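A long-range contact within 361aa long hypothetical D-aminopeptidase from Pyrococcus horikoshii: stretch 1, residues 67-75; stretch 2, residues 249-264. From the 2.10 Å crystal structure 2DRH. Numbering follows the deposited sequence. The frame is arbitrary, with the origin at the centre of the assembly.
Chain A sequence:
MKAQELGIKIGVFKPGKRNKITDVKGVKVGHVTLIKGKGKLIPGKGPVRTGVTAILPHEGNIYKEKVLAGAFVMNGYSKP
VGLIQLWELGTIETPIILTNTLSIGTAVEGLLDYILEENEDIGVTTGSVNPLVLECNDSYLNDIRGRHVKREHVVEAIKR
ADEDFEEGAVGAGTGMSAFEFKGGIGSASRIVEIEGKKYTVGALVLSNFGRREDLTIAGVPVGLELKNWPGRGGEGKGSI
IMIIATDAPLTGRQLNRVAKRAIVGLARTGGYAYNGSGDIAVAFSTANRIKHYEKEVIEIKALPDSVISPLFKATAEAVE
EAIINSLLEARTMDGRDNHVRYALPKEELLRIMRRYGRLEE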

# COMPACT_ATOMS: atom_id res chain seq x y z
N VAL A 67 -6.50 -18.24 -11.29
CA VAL A 67 -6.57 -18.63 -9.89
C VAL A 67 -6.46 -17.35 -9.07
O VAL A 67 -5.81 -16.40 -9.50
N LEU A 68 -7.13 -17.31 -7.92
CA LEU A 68 -7.06 -16.14 -7.07
C LEU A 68 -5.66 -16.10 -6.47
O LEU A 68 -5.09 -17.15 -6.16
N ALA A 69 -5.09 -14.91 -6.32
CA ALA A 69 -3.73 -14.83 -5.80
C ALA A 69 -3.42 -13.55 -5.03
O ALA A 69 -4.16 -12.57 -5.11
N GLY A 70 -2.32 -13.59 -4.28
CA GLY A 70 -1.88 -12.45 -3.49
C GLY A 70 -0.36 -12.37 -3.51
O GLY A 70 0.31 -13.29 -3.98
N ALA A 71 0.19 -11.28 -2.98
CA ALA A 71 1.64 -11.13 -2.96
C ALA A 71 2.10 -10.05 -1.98
O ALA A 71 1.35 -9.13 -1.66
N PHE A 72 3.33 -10.18 -1.51
CA PHE A 72 3.91 -9.23 -0.58
C PHE A 72 5.37 -8.94 -0.89
O PHE A 72 6.18 -9.85 -1.05
N VAL A 73 5.71 -7.66 -0.99
CA VAL A 73 7.08 -7.28 -1.25
C VAL A 73 7.68 -6.92 0.10
O VAL A 73 7.28 -5.93 0.70
N MET A 74 8.60 -7.75 0.60
CA MET A 74 9.24 -7.46 1.88
C MET A 74 10.29 -6.37 1.61
O MET A 74 10.37 -5.38 2.33
N ASN A 75 11.09 -6.58 0.57
CA ASN A 75 12.09 -5.59 0.17
C ASN A 75 12.10 -5.54 -1.35
O ASN A 75 12.42 -6.53 -2.01
N PRO A 249 -9.61 -22.61 0.21
CA PRO A 249 -10.35 -21.52 -0.43
C PRO A 249 -10.06 -20.19 0.28
O PRO A 249 -10.32 -20.05 1.47
N LEU A 250 -9.53 -19.23 -0.47
CA LEU A 250 -9.18 -17.92 0.08
C LEU A 250 -9.33 -16.81 -0.96
O LEU A 250 -8.97 -17.00 -2.12
N THR A 251 -9.84 -15.66 -0.54
CA THR A 251 -10.01 -14.53 -1.44
C THR A 251 -8.65 -13.87 -1.68
O THR A 251 -7.65 -14.24 -1.05
N GLY A 252 -8.60 -12.91 -2.60
CA GLY A 252 -7.36 -12.22 -2.90
C GLY A 252 -6.76 -11.59 -1.65
O GLY A 252 -5.58 -11.77 -1.36
N ARG A 253 -7.59 -10.87 -0.90
CA ARG A 253 -7.14 -10.21 0.32
C ARG A 253 -6.46 -11.19 1.26
O ARG A 253 -5.38 -10.91 1.80
N GLN A 254 -7.09 -12.35 1.45
CA GLN A 254 -6.55 -13.38 2.33
C GLN A 254 -5.24 -13.94 1.81
O GLN A 254 -4.37 -14.32 2.59
N LEU A 255 -5.10 -14.01 0.49
CA LEU A 255 -3.88 -14.53 -0.09
C LEU A 255 -2.73 -13.52 0.08
O LEU A 255 -1.56 -13.90 0.11
N ASN A 256 -3.06 -12.24 0.22
CA ASN A 256 -2.02 -11.23 0.45
C ASN A 256 -1.52 -11.47 1.88
O ASN A 256 -0.33 -11.34 2.15
N ARG A 257 -2.43 -11.85 2.77
CA ARG A 257 -2.07 -12.11 4.16
C ARG A 257 -1.13 -13.32 4.20
O ARG A 257 -0.10 -13.30 4.87
N VAL A 258 -1.50 -14.37 3.48
CA VAL A 258 -0.69 -15.58 3.41
C VAL A 258 0.71 -15.25 2.90
O VAL A 258 1.71 -15.70 3.46
N ALA A 259 0.80 -14.46 1.84
CA ALA A 259 2.09 -14.10 1.28
C ALA A 259 3.01 -13.50 2.35
O ALA A 259 4.20 -13.82 2.41
N LYS A 260 2.46 -12.65 3.21
CA LYS A 260 3.24 -12.01 4.27
C LYS A 260 3.82 -12.98 5.29
O LYS A 260 4.88 -12.72 5.88
N ARG A 261 3.13 -14.09 5.52
CA ARG A 261 3.56 -15.08 6.48
C ARG A 261 4.81 -15.82 6.04
O ARG A 261 5.52 -16.43 6.85
N ALA A 262 5.09 -15.77 4.74
CA ALA A 262 6.27 -16.41 4.20
C ALA A 262 7.52 -15.75 4.77
O ALA A 262 8.57 -16.38 4.90
N ILE A 263 7.41 -14.47 5.12
CA ILE A 263 8.55 -13.74 5.67
C ILE A 263 8.93 -14.25 7.05
O ILE A 263 10.08 -14.12 7.48
N VAL A 264 7.97 -14.83 7.76
CA VAL A 264 8.27 -15.36 9.08
C VAL A 264 9.28 -16.51 8.92
O VAL A 264 10.25 -16.61 9.67

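How closely a helix can lie on a strand depends on the smallest residues at the crossing, and this pair from a hypothetical D-aminopeptidase illustrates the principle. The axes approach to 5.8 Å and cross at -40°, with strand and helix running in broadly the same direction.

Before the helix, Leu250 contributes mainly backbone: its O lies 3.7 Å from CD1 of Leu68, whose m,t side chain points toward stretch 2. Thr251, in the p rotamer, points away and caps the helix instead, its OG1 accepting a weak bond from Gln254 N (3.5 Å), while Gln254 OE1 accepts from Thr251 N (3.0 Å). Gly252 passes close to Ala69, its CA 3.9 Å from Ala69 O.

Leu255 (m,t) points in, placing CD1 3.8 Å from Leu68 CB and CB 3.5 Å from Gly70 N. Here the chains are tightest: the CA atoms of Gly70 and Asn256 are 4.1 Å apart, and a CB on Gly70 would clash with Leu255 C and Asn256 N. Asn256, chi1 m, leaves its backbone sideways, but its amide end turns back to the strand, where OD1 accepts a hydrogen bond from Ala71 N (2.8 Å, 164°). A water adds a second link, donating to Ala71 O (3.1 Å) and Asn256 O (3.0 Å).

One turn on, Ala259 presents its methyl to the strand, with CB 3.7 Å from Ala71 CA and 4.0 Å from Phe72 CB. Phe72 (t) points toward the helix, and its ring meets two different neighbours. The extended side chain of Lys260 (m,t,t,t) lays CG over one face, 3.8 Å from the ring centroid, a CH-pi contact; its NZ is bonded elsewhere in the structure. Ile263 (m,m) meets the ring edge, CG1 3.6 Å from Phe72 CE2, and also reaches Met74, CD1 lying 3.6 Å from Met74 CB.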

# COMPACT_ATOMS: atom_id res chain seq x y z
CB VAL A 67 -5.41 -19.59 -9.48
CG1 VAL A 67 -5.50 -20.90 -10.27
CG2 VAL A 67 -4.06 -18.93 -9.69
CB LEU A 68 -8.13 -16.22 -5.97
CG LEU A 68 -9.57 -16.18 -6.49
CD1 LEU A 68 -10.55 -16.26 -5.33
CD2 LEU A 68 -9.79 -14.90 -7.28
CB ALA A 69 -2.74 -14.98 -6.94
CB ALA A 71 2.15 -10.82 -4.34
CB PHE A 72 3.81 -9.74 0.85
CG PHE A 72 4.54 -8.89 1.85
CD1 PHE A 72 4.14 -7.57 2.09
CD2 PHE A 72 5.64 -9.39 2.55
CE1 PHE A 72 4.82 -6.78 3.01
CE2 PHE A 72 6.33 -8.61 3.47
CZ PHE A 72 5.92 -7.30 3.70
CB VAL A 73 7.17 -6.05 -2.17
CG1 VAL A 73 8.65 -5.69 -2.42
CG2 VAL A 73 6.48 -6.35 -3.50
CB MET A 74 9.91 -8.71 2.45
CG MET A 74 10.75 -8.44 3.70
SD MET A 74 9.83 -7.74 5.09
CE MET A 74 10.89 -8.17 6.43
CB ASN A 75 13.48 -5.95 0.71
CG ASN A 75 14.49 -4.83 0.47
OD1 ASN A 75 14.20 -3.66 0.72
ND2 ASN A 75 15.68 -5.18 -0.01
CB PRO A 249 -11.80 -21.96 -0.29
CG PRO A 249 -11.79 -22.72 1.00
CD PRO A 249 -10.53 -23.55 0.88
CB LEU A 250 -7.74 -17.93 0.58
CG LEU A 250 -7.31 -18.95 1.63
CD1 LEU A 250 -5.78 -19.06 1.62
CD2 LEU A 250 -7.82 -18.55 3.00
CB THR A 251 -10.95 -13.49 -0.83
OG1 THR A 251 -10.31 -12.85 0.29
CG2 THR A 251 -12.25 -14.17 -0.34
CB ARG A 253 -8.32 -9.56 1.04
CG ARG A 253 -7.96 -8.96 2.40
CD ARG A 253 -9.21 -8.48 3.11
NE ARG A 253 -10.19 -9.57 3.19
CZ ARG A 253 -10.10 -10.58 4.04
NH1 ARG A 253 -9.08 -10.64 4.89
NH2 ARG A 253 -11.02 -11.53 4.04
CB GLN A 254 -7.57 -14.52 2.48
CG GLN A 254 -8.83 -14.10 3.22
CD GLN A 254 -9.81 -15.24 3.41
OE1 GLN A 254 -10.32 -15.82 2.44
NE2 GLN A 254 -10.09 -15.58 4.67
CB LEU A 255 -4.11 -14.90 -1.56
CG LEU A 255 -4.99 -16.17 -1.70
CD1 LEU A 255 -5.58 -16.30 -3.09
CD2 LEU A 255 -4.15 -17.40 -1.37
CB ASN A 256 -2.56 -9.81 0.35
CG ASN A 256 -2.61 -9.31 -1.09
OD1 ASN A 256 -1.75 -9.64 -1.90
ND2 ASN A 256 -3.62 -8.50 -1.39
CB ARG A 257 -3.32 -12.38 5.01
CG ARG A 257 -4.38 -11.28 4.97
CD ARG A 257 -5.53 -11.58 5.92
NE ARG A 257 -5.19 -11.30 7.32
CZ ARG A 257 -5.84 -11.81 8.37
NH1 ARG A 257 -6.86 -12.64 8.18
NH2 ARG A 257 -5.48 -11.48 9.61
CB VAL A 258 -1.36 -16.63 2.47
CG1 VAL A 258 -0.39 -17.75 2.17
CG2 VAL A 258 -2.64 -17.20 3.14
CB ALA A 259 1.90 -13.12 0.12
CB LYS A 260 2.37 -11.01 5.04
CG LYS A 260 2.16 -9.67 4.39
CD LYS A 260 1.49 -8.71 5.38
CE LYS A 260 1.23 -7.35 4.75
NZ LYS A 260 0.56 -6.45 5.74
CB ARG A 261 2.41 -16.06 6.77
CG ARG A 261 1.18 -15.37 7.35
CD ARG A 261 1.56 -14.54 8.59
NE ARG A 261 0.41 -13.92 9.25
CZ ARG A 261 -0.25 -12.87 8.79
NH1 ARG A 261 0.11 -12.29 7.66
NH2 ARG A 261 -1.27 -12.39 9.48
CB ALA A 262 6.28 -16.31 2.68
CB ILE A 263 8.27 -12.23 5.76
CG1 ILE A 263 7.85 -11.72 4.38
CG2 ILE A 263 9.52 -11.49 6.22
CD1 ILE A 263 8.87 -12.02 3.29
CB VAL A 264 7.00 -15.87 9.79
CG1 VAL A 264 7.37 -16.46 11.14
CG2 VAL A 264 6.01 -14.73 9.97
O HOH W 1 0.56 -8.59 1.30